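PDB 1YSR: sensor-type histidine kinase prrB from Mycobacterium tuberculosis, which autophosphorylates on a histidine with ATP as the sensor kinase of the PrrB/PrrA two-component system, here represented by its C-terminal ATP-binding domain. Local coordinates for the interface of chains A and B. Residues are numbered along the deposited sequence; one frame, centred on the assembly and turned at random. Chains: chain A/B, Sensor-type histidine kinase prrB.

Contact 1: the interface of chains A and B. Residues chain A 7, 39, 41, 149; chain B 46, 49, 118, 122.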
# COMPACT_ATOMS: atom_id res chain seq x y z
N PRO A 7 0.13 -7.91 3.33
CA PRO A 7 1.51 -7.47 3.42
C PRO A 7 1.59 -6.02 2.98
O PRO A 7 0.98 -5.65 1.98
CB PRO A 7 2.23 -8.39 2.39
CG PRO A 7 1.41 -9.66 2.42
CD PRO A 7 0.00 -9.04 2.38
N ILE A 39 8.53 -4.83 6.03
CA ILE A 39 7.21 -5.33 5.67
C ILE A 39 6.42 -5.63 6.94
O ILE A 39 6.96 -6.33 7.83
CB ILE A 39 7.27 -6.63 4.81
CG1 ILE A 39 8.33 -6.51 3.68
CG2 ILE A 39 5.88 -6.93 4.24
CD1 ILE A 39 8.01 -5.41 2.68
N VAL A 41 2.10 -6.65 8.28
CA VAL A 41 0.81 -7.01 7.79
C VAL A 41 -0.13 -5.96 8.35
O VAL A 41 -0.08 -5.64 9.56
CB VAL A 41 0.44 -8.44 8.25
CG1 VAL A 41 -1.04 -8.73 8.03
CG2 VAL A 41 1.33 -9.46 7.45
N PRO A 149 5.04 -8.88 11.95
CA PRO A 149 4.27 -10.07 11.58
C PRO A 149 4.86 -11.44 11.95
O PRO A 149 4.17 -12.47 11.78
CB PRO A 149 4.17 -9.94 10.05
CG PRO A 149 5.51 -9.31 9.68
CD PRO A 149 5.88 -8.39 10.82
N GLY B 46 4.80 -9.32 -0.31
CA GLY B 46 4.46 -10.68 0.12
C GLY B 46 5.66 -11.60 0.06
O GLY B 46 5.95 -12.31 1.00
N LEU B 49 8.01 -10.56 2.71
CA LEU B 49 7.47 -10.99 3.99
C LEU B 49 7.82 -12.45 4.25
O LEU B 49 8.25 -12.82 5.37
CB LEU B 49 5.95 -10.85 3.94
CG LEU B 49 5.22 -11.28 5.23
CD1 LEU B 49 5.77 -10.59 6.53
CD2 LEU B 49 3.71 -11.12 5.09
N LEU B 118 2.59 -17.69 7.05
CA LEU B 118 2.72 -16.54 6.12
C LEU B 118 3.45 -16.97 4.85
O LEU B 118 3.10 -16.50 3.77
CB LEU B 118 3.53 -15.41 6.75
CG LEU B 118 2.82 -14.54 7.79
CD1 LEU B 118 3.80 -13.53 8.40
CD2 LEU B 118 1.55 -13.87 7.21
N GLN B 122 1.90 -16.97 1.11
CA GLN B 122 2.45 -16.21 -0.04
C GLN B 122 2.84 -17.14 -1.20
O GLN B 122 2.62 -16.84 -2.38
CB GLN B 122 3.56 -15.27 0.40
CG GLN B 122 3.08 -14.22 1.40
CD GLN B 122 2.03 -13.30 0.80
OE1 GLN B 122 2.17 -12.88 -0.36
NE2 GLN B 122 0.95 -13.03 1.54

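Contact 2: the interface of chains A and B. Residues chain A 8-9, 37, 39; chain B 45, 48-49, 52.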
# COMPACT_ATOMS: atom_id res chain seq x y z
N VAL A 8 2.30 -5.19 3.73
CA VAL A 8 2.51 -3.79 3.39
C VAL A 8 3.98 -3.46 3.52
O VAL A 8 4.54 -3.60 4.57
CB VAL A 8 1.74 -2.83 4.33
CG1 VAL A 8 1.89 -1.45 3.79
CG2 VAL A 8 0.25 -3.17 4.37
N ASP A 9 4.59 -2.99 2.44
CA ASP A 9 5.97 -2.49 2.53
C ASP A 9 5.89 -1.07 3.05
O ASP A 9 5.55 -0.18 2.29
CB ASP A 9 6.62 -2.51 1.14
CG ASP A 9 8.07 -1.98 1.16
OD1 ASP A 9 8.46 -1.21 2.07
OD2 ASP A 9 8.78 -2.27 0.18
N THR A 37 14.08 -1.67 4.24
CA THR A 37 12.76 -2.12 3.86
C THR A 37 12.08 -2.87 4.98
O THR A 37 12.65 -3.85 5.52
CB THR A 37 12.80 -2.96 2.56
OG1 THR A 37 13.10 -2.09 1.47
CG2 THR A 37 11.46 -3.58 2.28
N ILE A 39 8.53 -4.83 6.03
CA ILE A 39 7.21 -5.33 5.67
C ILE A 39 6.42 -5.63 6.94
O ILE A 39 6.96 -6.33 7.83
CB ILE A 39 7.27 -6.63 4.81
CG1 ILE A 39 8.33 -6.51 3.68
CG2 ILE A 39 5.88 -6.93 4.24
CD1 ILE A 39 8.01 -5.41 2.68
N ALA B 45 5.99 -7.25 -1.74
CA ALA B 45 5.85 -7.16 -0.27
C ALA B 45 5.67 -8.54 0.34
O ALA B 45 6.32 -8.90 1.34
CB ALA B 45 4.68 -6.24 0.14
N ARG B 48 8.87 -10.67 0.05
CA ARG B 48 9.79 -10.24 1.10
C ARG B 48 9.31 -10.66 2.48
O ARG B 48 10.09 -11.05 3.34
CB ARG B 48 10.02 -8.72 1.02
CG ARG B 48 10.90 -8.15 2.11
CD ARG B 48 12.35 -8.66 2.03
NE ARG B 48 12.95 -8.19 3.29
CZ ARG B 48 13.67 -7.08 3.43
NH1 ARG B 48 14.08 -6.71 4.64
NH2 ARG B 48 14.00 -6.37 2.37
N LEU B 49 8.01 -10.56 2.71
CA LEU B 49 7.47 -10.99 3.99
C LEU B 49 7.82 -12.45 4.25
O LEU B 49 8.25 -12.82 5.37
CB LEU B 49 5.95 -10.85 3.94
CG LEU B 49 5.22 -11.28 5.23
CD1 LEU B 49 5.77 -10.59 6.53
CD2 LEU B 49 3.71 -11.12 5.09
N ASP B 52 11.37 -12.75 5.14
CA ASP B 52 11.57 -12.18 6.47
C ASP B 52 11.06 -13.16 7.50
O ASP B 52 11.68 -13.41 8.53
CB ASP B 52 10.78 -10.89 6.69
CG ASP B 52 11.28 -9.74 5.91
OD1 ASP B 52 12.42 -9.79 5.42
OD2 ASP B 52 10.48 -8.76 5.79
O HOH W 1 8.77 -8.56 8.00
O HOH W 2 11.08 -6.33 6.48

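Contact 1: the interface of chains A and B
B:Leu49 meets A:Pro149, A:Val41, A:Pro7 and A:Ile39 across the interface of two copies of the PrrB ATP-binding domain. This domain belongs to the GHKL family, the histidine kinase, gyrase B and HSP90-like ATPases. Chain A offers strands 6-9 and 39-42 and its C-terminal tail. Chain B offers helices 44-60 and 117-125.

The apolar contacts centre on B:Leu49. Its CG is anti to the backbone N (chi1 180°), which points the forked end away from helix 44-60 towards chain A. The two methyls of the fork then serve different partners. The side chains of B:Leu49 and A:Pro149 run antiparallel alongside each other, and B:Leu49 CD1 lies 3.4 Å from A:Pro149 CG, a tight fit. CD2 of B:Leu49 reaches the CG2 methyl of A:Val41 at 3.7 Å, with the two side chains crossing at about a right angle. B:Leu49 CD2 is also 3.8 Å from A:Pro7 CG. Nearer the helix, B:Leu49 CB packs on A:Ile39 CG2 at 3.9 Å. A:Pro7 also rests on the helix backbone, where its CB faces the backbone N and CA of B:Gly46, 3.9 Å from that CA.

Polar groups take part by van der Waals contact. The amide nitrogen NE2 of B:Gln122 lies 3.5 Å from A:Pro7 CG. The two side chains point towards each other, and the bend at chi2 (-63°) is part of what brings the amide of B:Gln122 to the ring. On helix 117-125, B:Leu118 sends its CD1 methyl to the C-terminal tail. That methyl touches the carbonyl oxygen of A:Pro149 at 3.6 Å and also borders its CB.

Contact 2: the interface of chains A and B
A:Ile39 packs on the surface of helix 44-60 of chain B, where it meets B:Ala45, B:Arg48 and B:Asp52. Its CG1 lies 3.4 Å from CG of B:Arg48, in the aliphatic part of the arginine. The two side chains cross at a slant. With chi1 at -45°, CG2 of A:Ile39 lies opposite its own backbone N and faces the helix backbone, 3.5 Å from the carbonyl oxygen of B:Ala45. CD1 lies near B:Ala45 CA. On the neighbouring strand 6-9, the backbone N of A:Asp9 comes within 4.0 Å of B:Ala45 CB.

The far end of B:Arg48 reaches A:Thr37. NH2 packs beside CB and CG2 of the threonine. NH1 is 3.3 Å from the A:Thr37 carbonyl oxygen, a close approach rather than a hydrogen bond.

Two waters bridge the chains here. Both touch OD2 of B:Asp52. Water 1 joins this carboxylate oxygen to the carbonyl oxygen of A:Ile39. Water 2 is 2.6 Å from B:Asp52 OD2 and also takes the N-H of A:Ile39 and contacts the carbonyl oxygen of A:Thr37. Both the N-H and the carbonyl of A:Ile39 are thus tied through water to B:Asp52.

The second shell lies within chain B. One helical turn apart, B:Arg48 and B:Asp52 form a salt bridge and hydrogen bond, NE to OD1 at 2.7 Å. The bond is nearly straight, 174° at the hydrogen. It lies in the guanidinium plane and meets OD1 on the syn side, somewhat out of the carboxylate plane. It uses one carboxylate oxygen and leaves the other to the waters. It should also steady the arginine chain, which bends at chi2 (65°), against A:Ile39. The patch thus seats a strand of one domain on a helix of its neighbour, a pairing that may be confined to the crystal.

Contact 1 and contact 2 are adjoining parts of one interface, with the centres of their C-alpha atoms about 6 Å apart. A:Ile39 and B:Leu49 belong to both. Strands 6-9 and 39-42 of chain A and helix 44-60 of chain B run through both patches. Contact 1 extends to helix 117-125 and the C-terminal tail, while contact 2 adds a water-bridged polar patch. Different surfaces of the same protein meet here, and the whole interface is not an exact two-fold. Such a pairing may reflect crystal packing, and need not match the arrangement of the full-length kinase.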